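Alpha-aminoadipate/glutamate carrier protein LysW (Sulfolobus tokodaii, PDB 3VPB) carries glutamate or alpha-aminoadipate covalently on the side chain of its C-terminal residue while they are converted stepwise to ornithine, for arginine biosynthesis, or to lysine. Local coordinates at residues Pro7-Asp12 and His27-Gln32. Residues are numbered along the deposited sequence; the frame is centred on the assembly and turned at random.
Sequences PVCNGD and HECGAQ. With ZN (zinc ion), chain B.
Cys9 and Cys29 both turn SG into the position that straddles their own N and C atoms, whereas His27 carries CG anti to its N (chi1 -160°), and the three side chains converge on one zinc ion. Cys9 SG and Cys29 SG each lie 2.3 Å from the metal, His27 binds through ND1 at 2.1 Å, and Cys6 SG completes a site of three cysteines and one histidine. Cys9 SG also sits at the edge of the imidazole, near its plane and 3.4 Å from His27 CE1.

With ND1 on zinc, His27 NE2 donates to Asp12 O at 3.2 Å, a bent bond (138° at the hydrogen) that meets the carbonyl from above its plane. This second grip on the ring helps fix its rotation. Glu28 CG rests above one face of the ring, off its centre. The sulfurs of Cys9 and Cys29 each also accept the backbone N-H two residues on, from Gly11 and Ala31, which probably tempers the thiolate charge. Beside the metal, Val8 CG2 packs on Ala31 CB at 3.6 Å, and the CB atoms of Cys9 and Cys29 touch.

Zinc is thus held between the Cys6-Cys9 CxxC knuckle and the His27-x-Cys29 turn, consistent with the family's zinc beta-ribbon fold: 7-12 links strands 2-5 and 12-15, while 27-32, with its type I turn from His27 to Gly30, links strands 24-26 and 32-38.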
ATOM      1  N   PRO E   7       7.734   0.086 -26.226  1.00 33.38           N
ATOM      2  CA  PRO E   7       6.752   1.103 -25.848  1.00 34.27           C
ATOM      3  C   PRO E   7       7.328   2.121 -24.856  1.00 34.92           C
ATOM      4  O   PRO E   7       6.646   3.082 -24.479  1.00 35.68           O
ATOM      5  CB  PRO E   7       5.652   0.280 -25.177  1.00 34.87           C
ATOM      6  CG  PRO E   7       6.362  -0.876 -24.588  1.00 34.27           C
ATOM      7  CD  PRO E   7       7.484  -1.195 -25.543  1.00 33.77           C
ATOM      8  N   VAL E   8       8.578   1.903 -24.453  1.00 35.18           N
ATOM      9  CA  VAL E   8       9.237   2.719 -23.437  1.00 35.14           C
ATOM     10  C   VAL E   8      10.280   3.631 -24.067  1.00 35.37           C
ATOM     11  O   VAL E   8      10.256   4.842 -23.833  1.00 35.21           O
ATOM     12  CB  VAL E   8       9.868   1.838 -22.334  1.00 35.00           C
ATOM     13  CG1 VAL E   8      10.745   2.672 -21.384  1.00 35.68           C
ATOM     14  CG2 VAL E   8       8.782   1.107 -21.566  1.00 34.52           C
ATOM     15  N   CYS E   9      11.181   3.054 -24.868  1.00 35.56           N
ATOM     16  CA  CYS E   9      12.298   3.799 -25.456  1.00 35.94           C
ATOM     17  C   CYS E   9      12.262   3.951 -26.981  1.00 37.38           C
ATOM     18  O   CYS E   9      13.077   4.689 -27.552  1.00 37.19           O
ATOM     19  CB  CYS E   9      13.631   3.168 -25.049  1.00 36.01           C
ATOM     20  SG  CYS E   9      14.060   1.628 -25.899  1.00 33.20           S
ATOM     21  N   ASN E  10      11.342   3.236 -27.632  1.00 38.23           N
ATOM     22  CA  ASN E  10      11.219   3.250 -29.099  1.00 39.87           C
ATOM     23  C   ASN E  10      12.405   2.628 -29.833  1.00 39.99           C
ATOM     24  O   ASN E  10      12.537   2.741 -31.056  1.00 40.33           O
ATOM     25  CB  ASN E  10      10.917   4.666 -29.613  1.00 40.33           C
ATOM     26  CG  ASN E  10       9.569   5.165 -29.157  1.00 42.90           C
ATOM     27  OD1 ASN E  10       9.315   6.369 -29.118  1.00 46.07           O
ATOM     28  ND2 ASN E  10       8.683   4.233 -28.800  1.00 46.69           N
ATOM     29  N   GLY E  11      13.258   1.953 -29.078  1.00 40.21           N
ATOM     30  CA  GLY E  11      14.329   1.171 -29.661  1.00 40.75           C
ATOM     31  C   GLY E  11      13.743  -0.024 -30.397  1.00 41.01           C
ATOM     32  O   GLY E  11      12.534  -0.266 -30.360  1.00 40.78           O
ATOM     33  N   ASP E  12      14.603  -0.766 -31.078  1.00 41.31           N
ATOM     34  CA  ASP E  12      14.153  -1.953 -31.771  1.00 41.40           C
ATOM     35  C   ASP E  12      14.296  -3.156 -30.852  1.00 40.91           C
ATOM     36  O   ASP E  12      15.336  -3.347 -30.214  1.00 40.32           O
ATOM     37  CB  ASP E  12      14.897  -2.134 -33.106  1.00 41.71           C
ATOM     38  CG  ASP E  12      14.247  -1.351 -34.254  1.00 42.69           C
ATOM     39  OD1 ASP E  12      13.204  -0.695 -34.041  1.00 43.56           O
ATOM     40  OD2 ASP E  12      14.772  -1.403 -35.388  1.00 44.67           O
ATOM     41  N   HIS E  27      14.282  -5.349 -22.196  1.00 32.86           N
ATOM     42  CA  HIS E  27      14.938  -4.493 -23.155  1.00 32.38           C
ATOM     43  C   HIS E  27      16.064  -3.706 -22.509  1.00 32.07           C
ATOM     44  O   HIS E  27      16.055  -3.482 -21.297  1.00 31.41           O
ATOM     45  CB  HIS E  27      13.946  -3.569 -23.864  1.00 31.91           C
ATOM     46  CG  HIS E  27      14.472  -3.030 -25.153  1.00 33.01           C
ATOM     47  ND1 HIS E  27      14.410  -1.695 -25.487  1.00 33.50           N
ATOM     48  CD2 HIS E  27      15.130  -3.644 -26.169  1.00 34.14           C
ATOM     49  CE1 HIS E  27      14.966  -1.516 -26.675  1.00 33.25           C
ATOM     50  NE2 HIS E  27      15.420  -2.680 -27.104  1.00 33.93           N
ATOM     51  N   GLU E  28      17.012  -3.281 -23.343  1.00 31.87           N
ATOM     52  CA  GLU E  28      18.271  -2.666 -22.886  1.00 32.23           C
ATOM     53  C   GLU E  28      18.076  -1.303 -22.211  1.00 31.14           C
ATOM     54  O   GLU E  28      18.980  -0.800 -21.553  1.00 30.97           O
ATOM     55  CB  GLU E  28      19.255  -2.540 -24.058  1.00 32.59           C
ATOM     56  CG  GLU E  28      18.580  -2.097 -25.361  1.00 36.35           C
ATOM     57  CD  GLU E  28      19.532  -1.525 -26.398  1.00 40.72           C
ATOM     58  OE1 GLU E  28      19.123  -0.558 -27.080  1.00 42.15           O
ATOM     59  OE2 GLU E  28      20.668  -2.041 -26.540  1.00 43.04           O
ATOM     60  N   CYS E  29      16.895  -0.724 -22.385  1.00 30.22           N
ATOM     61  CA  CYS E  29      16.530   0.536 -21.733  1.00 29.39           C
ATOM     62  C   CYS E  29      16.241   0.391 -20.230  1.00 29.10           C
ATOM     63  O   CYS E  29      16.149   1.391 -19.514  1.00 28.55           O
ATOM     64  CB  CYS E  29      15.307   1.136 -22.422  1.00 29.20           C
ATOM     65  SG  CYS E  29      13.823   0.112 -22.331  1.00 28.72           S
ATOM     66  N   GLY E  30      16.063  -0.846 -19.773  1.00 28.60           N
ATOM     67  CA  GLY E  30      15.706  -1.134 -18.383  1.00 29.06           C
ATOM     68  C   GLY E  30      14.255  -1.566 -18.200  1.00 29.37           C
ATOM     69  O   GLY E  30      13.836  -1.905 -17.091  1.00 29.75           O
ATOM     70  N   ALA E  31      13.480  -1.550 -19.283  1.00 28.67           N
ATOM     71  CA  ALA E  31      12.069  -1.919 -19.209  1.00 28.91           C
ATOM     72  C   ALA E  31      11.889  -3.429 -19.305  1.00 28.73           C
ATOM     73  O   ALA E  31      12.625  -4.123 -20.022  1.00 28.21           O
ATOM     74  CB  ALA E  31      11.259  -1.217 -20.293  1.00 28.63           C
ATOM     75  N   GLN E  32      10.921  -3.922 -18.543  1.00 28.61           N
ATOM     76  CA  GLN E  32      10.428  -5.280 -18.675  1.00 29.11           C
ATOM     77  C   GLN E  32       9.144  -5.173 -19.477  1.00 28.34           C
ATOM     78  O   GLN E  32       8.310  -4.311 -19.187  1.00 28.65           O
ATOM     79  CB  GLN E  32      10.148  -5.876 -17.303  1.00 29.67           C
ATOM     80  CG  GLN E  32      11.364  -6.548 -16.648  1.00 34.11           C
ATOM     81  CD  GLN E  32      11.417  -8.037 -16.925  1.00 39.70           C
ATOM     82  OE1 GLN E  32      11.154  -8.862 -16.041  1.00 42.01           O
ATOM     83  NE2 GLN E  32      11.730  -8.395 -18.168  1.00 41.58           N
TER
HETATM   84 ZN    ZN B 100      13.288  -0.126 -24.582  1.00 28.46          ZN